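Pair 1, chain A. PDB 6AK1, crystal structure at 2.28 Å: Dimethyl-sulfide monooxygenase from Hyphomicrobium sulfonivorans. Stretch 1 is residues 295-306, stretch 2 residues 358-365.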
# COMPACT_ATOMS: atom_id res chain seq x y z
N LYS A 295 17.49 22.56 -1.87
CA LYS A 295 16.46 21.89 -2.67
C LYS A 295 15.12 21.88 -1.94
O LYS A 295 14.07 22.16 -2.53
CB LYS A 295 16.92 20.46 -2.99
CG LYS A 295 15.90 19.63 -3.74
CD LYS A 295 16.46 18.24 -4.09
CE LYS A 295 17.69 18.33 -5.00
NZ LYS A 295 18.38 17.02 -5.12
N TYR A 296 15.15 21.59 -0.64
CA TYR A 296 13.94 21.63 0.18
C TYR A 296 13.26 22.99 0.11
O TYR A 296 12.04 23.08 -0.10
CB TYR A 296 14.32 21.28 1.63
CG TYR A 296 13.17 21.32 2.61
CD1 TYR A 296 12.15 20.37 2.56
CD2 TYR A 296 13.11 22.30 3.59
CE1 TYR A 296 11.10 20.39 3.46
CE2 TYR A 296 12.05 22.33 4.51
CZ TYR A 296 11.06 21.37 4.44
OH TYR A 296 10.02 21.39 5.33
N GLN A 297 14.02 24.07 0.29
CA GLN A 297 13.42 25.40 0.26
C GLN A 297 12.92 25.74 -1.14
O GLN A 297 11.90 26.42 -1.29
CB GLN A 297 14.44 26.45 0.74
CG GLN A 297 14.94 26.20 2.19
CD GLN A 297 13.86 26.42 3.23
OE1 GLN A 297 12.83 27.04 2.95
NE2 GLN A 297 14.08 25.90 4.43
N GLU A 298 13.63 25.27 -2.16
CA GLU A 298 13.20 25.49 -3.54
C GLU A 298 11.85 24.82 -3.79
O GLU A 298 10.94 25.42 -4.36
CB GLU A 298 14.28 24.96 -4.50
CG GLU A 298 14.15 25.44 -5.93
CD GLU A 298 15.20 24.82 -6.85
OE1 GLU A 298 16.27 25.45 -7.04
OE2 GLU A 298 14.96 23.69 -7.37
N TYR A 299 11.69 23.58 -3.34
CA TYR A 299 10.39 22.93 -3.42
C TYR A 299 9.34 23.71 -2.66
O TYR A 299 8.25 23.98 -3.18
CB TYR A 299 10.49 21.49 -2.89
CG TYR A 299 11.38 20.61 -3.75
CD1 TYR A 299 11.79 21.02 -5.01
CD2 TYR A 299 11.80 19.36 -3.30
CE1 TYR A 299 12.61 20.21 -5.80
CE2 TYR A 299 12.60 18.56 -4.08
CZ TYR A 299 13.01 18.98 -5.32
OH TYR A 299 13.83 18.17 -6.09
N LEU A 300 9.65 24.13 -1.42
CA LEU A 300 8.67 24.85 -0.62
C LEU A 300 8.22 26.15 -1.28
O LEU A 300 7.10 26.60 -1.05
CB LEU A 300 9.22 25.15 0.76
CG LEU A 300 9.21 24.03 1.79
CD1 LEU A 300 9.55 24.60 3.18
CD2 LEU A 300 7.87 23.32 1.80
N SER A 301 9.07 26.76 -2.11
CA SER A 301 8.62 27.99 -2.75
C SER A 301 7.47 27.75 -3.72
O SER A 301 6.76 28.71 -4.06
CB SER A 301 9.78 28.69 -3.47
OG SER A 301 10.20 27.98 -4.63
N TYR A 302 7.24 26.50 -4.14
CA TYR A 302 6.08 26.14 -4.96
C TYR A 302 4.89 25.66 -4.14
O TYR A 302 3.88 25.26 -4.74
CB TYR A 302 6.46 25.06 -5.98
CG TYR A 302 7.37 25.59 -7.07
CD1 TYR A 302 6.84 26.16 -8.21
CD2 TYR A 302 8.75 25.54 -6.92
CE1 TYR A 302 7.66 26.69 -9.19
CE2 TYR A 302 9.58 26.05 -7.90
CZ TYR A 302 9.03 26.62 -9.03
OH TYR A 302 9.83 27.13 -10.02
N ALA A 303 4.98 25.71 -2.82
CA ALA A 303 3.94 25.11 -1.98
C ALA A 303 2.59 25.77 -2.23
O ALA A 303 2.50 26.97 -2.49
CB ALA A 303 4.32 25.25 -0.50
N ASN A 304 1.52 24.96 -2.16
CA ASN A 304 0.15 25.46 -2.18
C ASN A 304 -0.47 25.11 -0.83
O ASN A 304 -0.98 23.99 -0.65
CB ASN A 304 -0.66 24.88 -3.33
CG ASN A 304 -2.02 25.58 -3.50
OD1 ASN A 304 -2.67 25.94 -2.51
ND2 ASN A 304 -2.45 25.77 -4.75
N PRO A 305 -0.45 26.04 0.14
CA PRO A 305 -1.00 25.72 1.47
C PRO A 305 -2.47 25.34 1.44
O PRO A 305 -2.90 24.48 2.21
CB PRO A 305 -0.76 27.01 2.27
CG PRO A 305 0.39 27.73 1.54
CD PRO A 305 0.18 27.38 0.09
N GLU A 306 -3.26 25.96 0.57
CA GLU A 306 -4.66 25.58 0.47
C GLU A 306 -4.84 24.18 -0.11
O GLU A 306 -5.86 23.54 0.16
CB GLU A 306 -5.44 26.62 -0.34
CG GLU A 306 -5.63 27.91 0.46
CD GLU A 306 -6.96 28.60 0.19
OE1 GLU A 306 -7.01 29.48 -0.68
OE2 GLU A 306 -7.96 28.25 0.84
N VAL A 358 3.42 26.68 9.91
CA VAL A 358 3.53 25.23 9.97
C VAL A 358 2.92 24.59 8.72
O VAL A 358 3.53 23.72 8.09
CB VAL A 358 2.87 24.71 11.26
CG1 VAL A 358 2.91 23.19 11.31
CG2 VAL A 358 3.58 25.30 12.48
N ILE A 359 1.70 25.02 8.34
CA ILE A 359 1.02 24.43 7.19
C ILE A 359 1.88 24.55 5.93
O ILE A 359 1.93 23.63 5.10
CB ILE A 359 -0.36 25.08 6.98
CG1 ILE A 359 -1.29 24.78 8.16
CG2 ILE A 359 -0.99 24.60 5.66
CD1 ILE A 359 -1.27 23.33 8.61
N ARG A 360 2.56 25.70 5.77
CA ARG A 360 3.43 25.89 4.60
C ARG A 360 4.56 24.86 4.58
O ARG A 360 4.80 24.23 3.55
CB ARG A 360 3.99 27.31 4.58
CG ARG A 360 4.90 27.57 3.37
CD ARG A 360 5.59 28.93 3.41
NE ARG A 360 6.64 29.01 2.39
CZ ARG A 360 7.91 28.69 2.60
NH1 ARG A 360 8.32 28.30 3.81
NH2 ARG A 360 8.79 28.78 1.60
N GLU A 361 5.25 24.68 5.71
CA GLU A 361 6.28 23.64 5.78
C GLU A 361 5.70 22.26 5.51
O GLU A 361 6.35 21.41 4.90
CB GLU A 361 6.98 23.64 7.15
CG GLU A 361 7.76 24.89 7.47
CD GLU A 361 9.26 24.72 7.27
OE1 GLU A 361 9.83 25.49 6.46
OE2 GLU A 361 9.86 23.82 7.91
N ARG A 362 4.47 22.00 5.99
CA ARG A 362 3.86 20.69 5.82
C ARG A 362 3.37 20.44 4.39
O ARG A 362 2.98 19.31 4.08
CB ARG A 362 2.72 20.50 6.82
CG ARG A 362 3.13 20.63 8.31
CD ARG A 362 4.42 19.85 8.64
NE ARG A 362 4.32 18.46 8.19
CZ ARG A 362 5.36 17.68 7.94
NH1 ARG A 362 6.59 18.15 8.09
NH2 ARG A 362 5.17 16.43 7.51
N CYS A 363 3.42 21.44 3.51
CA CYS A 363 3.12 21.20 2.10
C CYS A 363 4.04 20.15 1.48
O CYS A 363 3.75 19.68 0.38
CB CYS A 363 3.22 22.49 1.29
SG CYS A 363 1.80 23.57 1.53
N ILE A 364 5.14 19.79 2.15
CA ILE A 364 5.93 18.61 1.82
C ILE A 364 5.83 17.63 2.98
O ILE A 364 6.14 17.98 4.12
CB ILE A 364 7.41 18.96 1.57
CG1 ILE A 364 7.56 19.80 0.30
CG2 ILE A 364 8.24 17.68 1.49
CD1 ILE A 364 8.97 20.26 0.07
N GLY A 365 5.43 16.40 2.68
CA GLY A 365 5.46 15.32 3.66
C GLY A 365 4.09 14.91 4.16
O GLY A 365 3.96 13.80 4.69
O HOH W 1 8.13 19.61 5.27
O HOH W 2 11.15 28.26 0.66
O HOH W 3 12.34 25.68 6.77

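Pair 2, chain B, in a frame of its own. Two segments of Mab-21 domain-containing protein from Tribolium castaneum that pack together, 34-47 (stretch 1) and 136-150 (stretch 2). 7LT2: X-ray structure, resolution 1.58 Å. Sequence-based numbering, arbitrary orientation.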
# COMPACT_ATOMS: atom_id res chain seq x y z
N THR B 34 17.75 1.03 -10.46
CA THR B 34 19.06 1.68 -10.45
C THR B 34 19.46 2.06 -9.03
O THR B 34 20.62 1.86 -8.63
CB THR B 34 19.05 2.91 -11.35
OG1 THR B 34 18.66 2.53 -12.68
CG2 THR B 34 20.44 3.55 -11.40
N PHE B 35 18.53 2.61 -8.26
CA PHE B 35 18.85 3.02 -6.90
C PHE B 35 19.16 1.82 -6.01
O PHE B 35 20.12 1.86 -5.22
CB PHE B 35 17.70 3.85 -6.32
CG PHE B 35 18.05 4.54 -5.02
CD1 PHE B 35 18.60 5.80 -5.03
CD2 PHE B 35 17.85 3.90 -3.82
CE1 PHE B 35 18.93 6.43 -3.84
CE2 PHE B 35 18.18 4.52 -2.63
CZ PHE B 35 18.72 5.78 -2.64
N VAL B 36 18.37 0.75 -6.11
CA VAL B 36 18.58 -0.41 -5.25
C VAL B 36 19.88 -1.12 -5.61
O VAL B 36 20.59 -1.62 -4.73
CB VAL B 36 17.36 -1.35 -5.32
CG1 VAL B 36 17.67 -2.72 -4.70
CG2 VAL B 36 16.17 -0.71 -4.60
N GLU B 37 20.22 -1.15 -6.91
CA GLU B 37 21.51 -1.73 -7.30
C GLU B 37 22.66 -0.94 -6.70
O GLU B 37 23.67 -1.52 -6.28
CB GLU B 37 21.63 -1.78 -8.83
CG GLU B 37 20.89 -2.93 -9.47
CD GLU B 37 21.42 -4.29 -9.02
OE1 GLU B 37 22.65 -4.49 -9.05
OE2 GLU B 37 20.60 -5.14 -8.64
N GLN B 38 22.53 0.39 -6.64
CA GLN B 38 23.57 1.20 -6.00
C GLN B 38 23.60 0.95 -4.50
O GLN B 38 24.68 0.93 -3.90
CB GLN B 38 23.34 2.68 -6.30
CG GLN B 38 24.48 3.59 -5.84
CD GLN B 38 25.73 3.48 -6.70
OE1 GLN B 38 25.79 2.67 -7.64
NE2 GLN B 38 26.73 4.29 -6.39
N MET B 39 22.44 0.74 -3.88
CA MET B 39 22.40 0.38 -2.46
C MET B 39 23.21 -0.88 -2.18
O MET B 39 23.93 -0.95 -1.17
CB MET B 39 20.96 0.18 -2.00
CG MET B 39 20.13 1.45 -1.90
SD MET B 39 18.38 1.10 -1.55
CE MET B 39 18.49 0.38 0.09
N LYS B 40 23.12 -1.88 -3.06
CA LYS B 40 23.88 -3.11 -2.88
C LYS B 40 25.38 -2.85 -2.87
O LYS B 40 26.13 -3.51 -2.14
CB LYS B 40 23.53 -4.12 -3.97
CG LYS B 40 22.10 -4.61 -3.96
CD LYS B 40 21.86 -5.52 -5.17
CE LYS B 40 20.46 -6.11 -5.17
NZ LYS B 40 20.25 -6.94 -6.41
N THR B 41 25.85 -1.88 -3.67
CA THR B 41 27.28 -1.58 -3.70
C THR B 41 27.76 -0.94 -2.40
O THR B 41 28.97 -0.97 -2.12
CB THR B 41 27.63 -0.65 -4.86
OG1 THR B 41 27.19 0.69 -4.57
CG2 THR B 41 26.99 -1.13 -6.15
N GLN B 42 26.85 -0.39 -1.60
CA GLN B 42 27.20 0.36 -0.40
C GLN B 42 27.15 -0.47 0.88
O GLN B 42 27.58 0.02 1.93
CB GLN B 42 26.28 1.57 -0.25
CG GLN B 42 26.45 2.58 -1.36
CD GLN B 42 27.89 3.02 -1.50
OE1 GLN B 42 28.44 3.66 -0.60
NE2 GLN B 42 28.52 2.66 -2.61
N ASP B 43 26.63 -1.70 0.82
CA ASP B 43 26.51 -2.50 2.03
C ASP B 43 26.38 -3.98 1.70
O ASP B 43 25.32 -4.43 1.25
CB ASP B 43 25.31 -2.05 2.87
CG ASP B 43 25.35 -2.61 4.27
OD1 ASP B 43 26.17 -2.13 5.08
OD2 ASP B 43 24.56 -3.53 4.57
N PRO B 44 27.43 -4.78 1.94
CA PRO B 44 27.32 -6.22 1.67
C PRO B 44 26.22 -6.91 2.47
O PRO B 44 25.63 -7.87 1.97
CB PRO B 44 28.71 -6.74 2.07
CG PRO B 44 29.62 -5.56 1.91
CD PRO B 44 28.79 -4.37 2.31
N LEU B 45 25.93 -6.45 3.69
CA LEU B 45 24.86 -7.07 4.46
C LEU B 45 23.50 -6.82 3.80
O LEU B 45 22.66 -7.73 3.77
CB LEU B 45 24.87 -6.56 5.89
CG LEU B 45 23.79 -7.11 6.83
CD1 LEU B 45 23.74 -8.64 6.81
CD2 LEU B 45 24.02 -6.60 8.26
N PHE B 46 23.28 -5.62 3.26
CA PHE B 46 22.04 -5.39 2.52
C PHE B 46 21.97 -6.28 1.29
O PHE B 46 20.92 -6.85 0.99
CB PHE B 46 21.90 -3.93 2.10
CG PHE B 46 20.77 -3.70 1.12
CD1 PHE B 46 19.45 -3.86 1.52
CD2 PHE B 46 21.02 -3.37 -0.21
CE1 PHE B 46 18.40 -3.67 0.62
CE2 PHE B 46 19.97 -3.19 -1.11
CZ PHE B 46 18.67 -3.33 -0.69
N LYS B 47 23.09 -6.42 0.57
CA LYS B 47 23.07 -7.27 -0.61
C LYS B 47 22.73 -8.71 -0.24
O LYS B 47 21.97 -9.38 -0.94
CB LYS B 47 24.41 -7.20 -1.34
CG LYS B 47 24.40 -7.90 -2.69
CD LYS B 47 25.73 -7.73 -3.40
CE LYS B 47 25.69 -8.34 -4.79
NZ LYS B 47 26.89 -7.93 -5.56
N ARG B 136 16.34 2.85 11.30
CA ARG B 136 17.55 3.66 11.33
C ARG B 136 18.62 3.10 10.41
O ARG B 136 19.35 3.85 9.75
CB ARG B 136 18.08 3.76 12.77
CG ARG B 136 17.18 4.57 13.68
CD ARG B 136 17.87 4.93 14.98
NE ARG B 136 18.10 3.77 15.82
CZ ARG B 136 17.19 3.25 16.64
NH1 ARG B 136 15.97 3.76 16.73
NH2 ARG B 136 17.52 2.20 17.39
N TRP B 137 18.71 1.77 10.33
CA TRP B 137 19.69 1.14 9.44
C TRP B 137 19.38 1.46 7.98
O TRP B 137 20.29 1.80 7.21
CB TRP B 137 19.70 -0.37 9.67
CG TRP B 137 20.60 -1.14 8.77
CD1 TRP B 137 21.94 -1.34 8.93
CD2 TRP B 137 20.23 -1.83 7.58
NE1 TRP B 137 22.43 -2.11 7.90
CE2 TRP B 137 21.40 -2.43 7.06
CE3 TRP B 137 19.03 -2.02 6.90
CZ2 TRP B 137 21.40 -3.19 5.90
CZ3 TRP B 137 19.03 -2.77 5.74
CH2 TRP B 137 20.21 -3.35 5.25
N MET B 138 18.11 1.37 7.59
CA MET B 138 17.76 1.66 6.20
C MET B 138 17.95 3.13 5.87
O MET B 138 18.44 3.47 4.79
CB MET B 138 16.31 1.22 5.93
CG MET B 138 15.83 1.51 4.52
SD MET B 138 16.81 0.66 3.25
CE MET B 138 16.29 -1.03 3.49
N GLU B 139 17.57 4.02 6.79
CA GLU B 139 17.78 5.45 6.58
C GLU B 139 19.26 5.76 6.36
O GLU B 139 19.61 6.51 5.44
CB GLU B 139 17.24 6.23 7.79
CG GLU B 139 17.62 7.70 7.82
CD GLU B 139 17.18 8.38 9.12
OE1 GLU B 139 16.68 7.68 10.02
OE2 GLU B 139 17.35 9.61 9.22
N SER B 140 20.13 5.17 7.18
CA SER B 140 21.57 5.37 7.00
C SER B 140 22.04 4.86 5.64
O SER B 140 22.81 5.53 4.95
CB SER B 140 22.33 4.68 8.14
OG SER B 140 23.72 4.70 7.91
N LEU B 141 21.56 3.68 5.24
CA LEU B 141 21.96 3.12 3.95
C LEU B 141 21.47 3.97 2.79
O LEU B 141 22.20 4.17 1.80
CB LEU B 141 21.43 1.69 3.82
CG LEU B 141 21.66 0.97 2.50
CD1 LEU B 141 23.13 0.97 2.10
CD2 LEU B 141 21.12 -0.45 2.60
N VAL B 142 20.25 4.50 2.88
CA VAL B 142 19.74 5.37 1.82
C VAL B 142 20.57 6.64 1.72
O VAL B 142 20.93 7.08 0.61
CB VAL B 142 18.25 5.66 2.06
CG1 VAL B 142 17.76 6.74 1.10
CG2 VAL B 142 17.44 4.37 1.86
N GLN B 143 20.91 7.26 2.86
CA GLN B 143 21.76 8.45 2.85
C GLN B 143 23.12 8.14 2.23
O GLN B 143 23.62 8.90 1.39
CB GLN B 143 21.93 8.99 4.28
CG GLN B 143 20.67 9.55 4.91
CD GLN B 143 20.36 10.96 4.44
OE1 GLN B 143 21.01 11.49 3.54
NE2 GLN B 143 19.35 11.58 5.05
N LYS B 144 23.73 7.03 2.65
CA LYS B 144 25.02 6.63 2.10
C LYS B 144 24.94 6.49 0.59
O LYS B 144 25.85 6.94 -0.13
CB LYS B 144 25.46 5.31 2.75
CG LYS B 144 26.87 4.88 2.44
CD LYS B 144 27.18 3.55 3.13
CE LYS B 144 28.61 3.11 2.87
NZ LYS B 144 28.93 1.90 3.68
N THR B 145 23.86 5.90 0.09
CA THR B 145 23.68 5.68 -1.34
C THR B 145 23.46 7.00 -2.08
O THR B 145 24.07 7.24 -3.13
CB THR B 145 22.50 4.73 -1.57
OG1 THR B 145 22.76 3.48 -0.92
CG2 THR B 145 22.28 4.48 -3.06
N LEU B 146 22.60 7.87 -1.54
CA LEU B 146 22.35 9.17 -2.17
C LEU B 146 23.64 9.95 -2.37
O LEU B 146 23.80 10.65 -3.38
CB LEU B 146 21.36 9.97 -1.33
CG LEU B 146 19.90 9.49 -1.31
CD1 LEU B 146 19.16 10.11 -0.14
CD2 LEU B 146 19.21 9.82 -2.61
N ASN B 147 24.58 9.85 -1.43
CA ASN B 147 25.83 10.60 -1.53
C ASN B 147 26.71 10.15 -2.69
O ASN B 147 27.56 10.92 -3.15
CB ASN B 147 26.65 10.48 -0.23
CG ASN B 147 26.03 11.24 0.92
OD1 ASN B 147 25.26 12.19 0.72
ND2 ASN B 147 26.37 10.84 2.14
N THR B 148 26.53 8.91 -3.18
CA THR B 148 27.36 8.40 -4.26
C THR B 148 26.79 8.71 -5.64
O THR B 148 27.45 8.42 -6.64
CB THR B 148 27.54 6.88 -4.13
OG1 THR B 148 26.29 6.22 -4.40
CG2 THR B 148 28.02 6.52 -2.74
N LEU B 149 25.60 9.29 -5.72
CA LEU B 149 24.97 9.57 -7.00
C LEU B 149 25.36 10.96 -7.48
O LEU B 149 25.72 11.83 -6.68
CB LEU B 149 23.45 9.47 -6.88
CG LEU B 149 22.91 8.12 -6.40
CD1 LEU B 149 21.39 8.16 -6.32
CD2 LEU B 149 23.37 6.99 -7.30
N PRO B 150 25.32 11.20 -8.79
CA PRO B 150 25.56 12.56 -9.30
C PRO B 150 24.47 13.50 -8.83
O PRO B 150 23.28 13.18 -8.92
CB PRO B 150 25.53 12.38 -10.83
CG PRO B 150 25.63 10.92 -11.08
CD PRO B 150 25.05 10.24 -9.88
O HOH W 4 25.25 -2.93 7.58

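In both pairs a helix of stretch 1 packs across a helix of stretch 2 at a steep angle. The N-to-C directions of the two helices are 108° apart in pair 1 and 102° apart in pair 2. Fourteen central residues superpose with an RMSD of 0.8 Å over N, CA and C. The axes come no closer than 11.0 Å in pair 1 and 9.1 Å in pair 2. The buried surface is 578 Å² in pair 1 and 771 Å² in pair 2.

The matched run in stretch 1 is K295(A) to A303(A) with T34(B) to Q42(B). In stretch 2 it is V358(A) to C363(A) with E139(B) to K144(B). I364(A), P305(A), T145(B) and F46(B) have no counterpart, although all four take part in the contacts.

The best match of side chains is Y296(A) with F35(B), whose centres lie 0.4 Å apart. Both use the t rotamer, and in both CB points sideways while the ring end comes nearer the other stretch. Their surroundings differ. F35(B) is packed by apolar groups. T145(B) CG2 lies over one face of the F35(B) ring, 4.0 Å from the ring centroid, and L146(B) CD2 meets the edge, 3.6 Å from F35(B) CE1. Y296(A) carries a hydroxyl, and its OH donates to water 1 at 2.6 Å. That water donates to E361(A) O and I364(A) O, so it ties the ring to the backbone of stretch 2. I364(A) CD1 packs 4.0 Å from Y296(A) CE1.

L300(A) and M39(B) match four residues further on. L300(A) CD2 packs 3.7 Å from I364(A) CD1. L300(A) CB also lies over one face of the R360(A) guanidinium, 3.8 Å from R360(A) NH2. M39(B) instead sends CE to 3.7 Å from L141(B) CD2 and 3.6 Å from M138(B) SD. L141(B) is the match of R360(A), so an arginine and a leucine serve the same position.

A303(A) and Q42(B) show a difference in size. The small A303(A) brings its CB to 3.5 Å from C363(A) CB. Q42(B) is longer, and stretch 2 covers 94 Å² of it against 30 Å² of A303(A). The backbone O of Q42(B) accepts a hydrogen bond from K144(B) NZ at 2.9 Å. K144(B) is the match of C363(A), so this site is a close apolar contact in pair 1 and has a polar link in pair 2.

Y299(A) and Q38(B) both point CB toward the other stretch. Y299(A) then leads its ring away, leaving Y299(A) CB 3.5 Å from I364(A) CD1. Q38(B) keeps its end at the contact, where Q38(B) NE2 donates to T148(B) OG1 at 2.8 Å.

Pair 1 has no direct hydrogen bond between its stretches. Waters supply the links: water 2 accepts from R360(A) NH2 and donates to Q297(A) O, while water 3 joins Q297(A) NE2 to E361(A) OE1. Pair 2 has two direct hydrogen bonds, and T145(B) fits as a knob among F35(B), Q38(B), M39(B) and Q42(B).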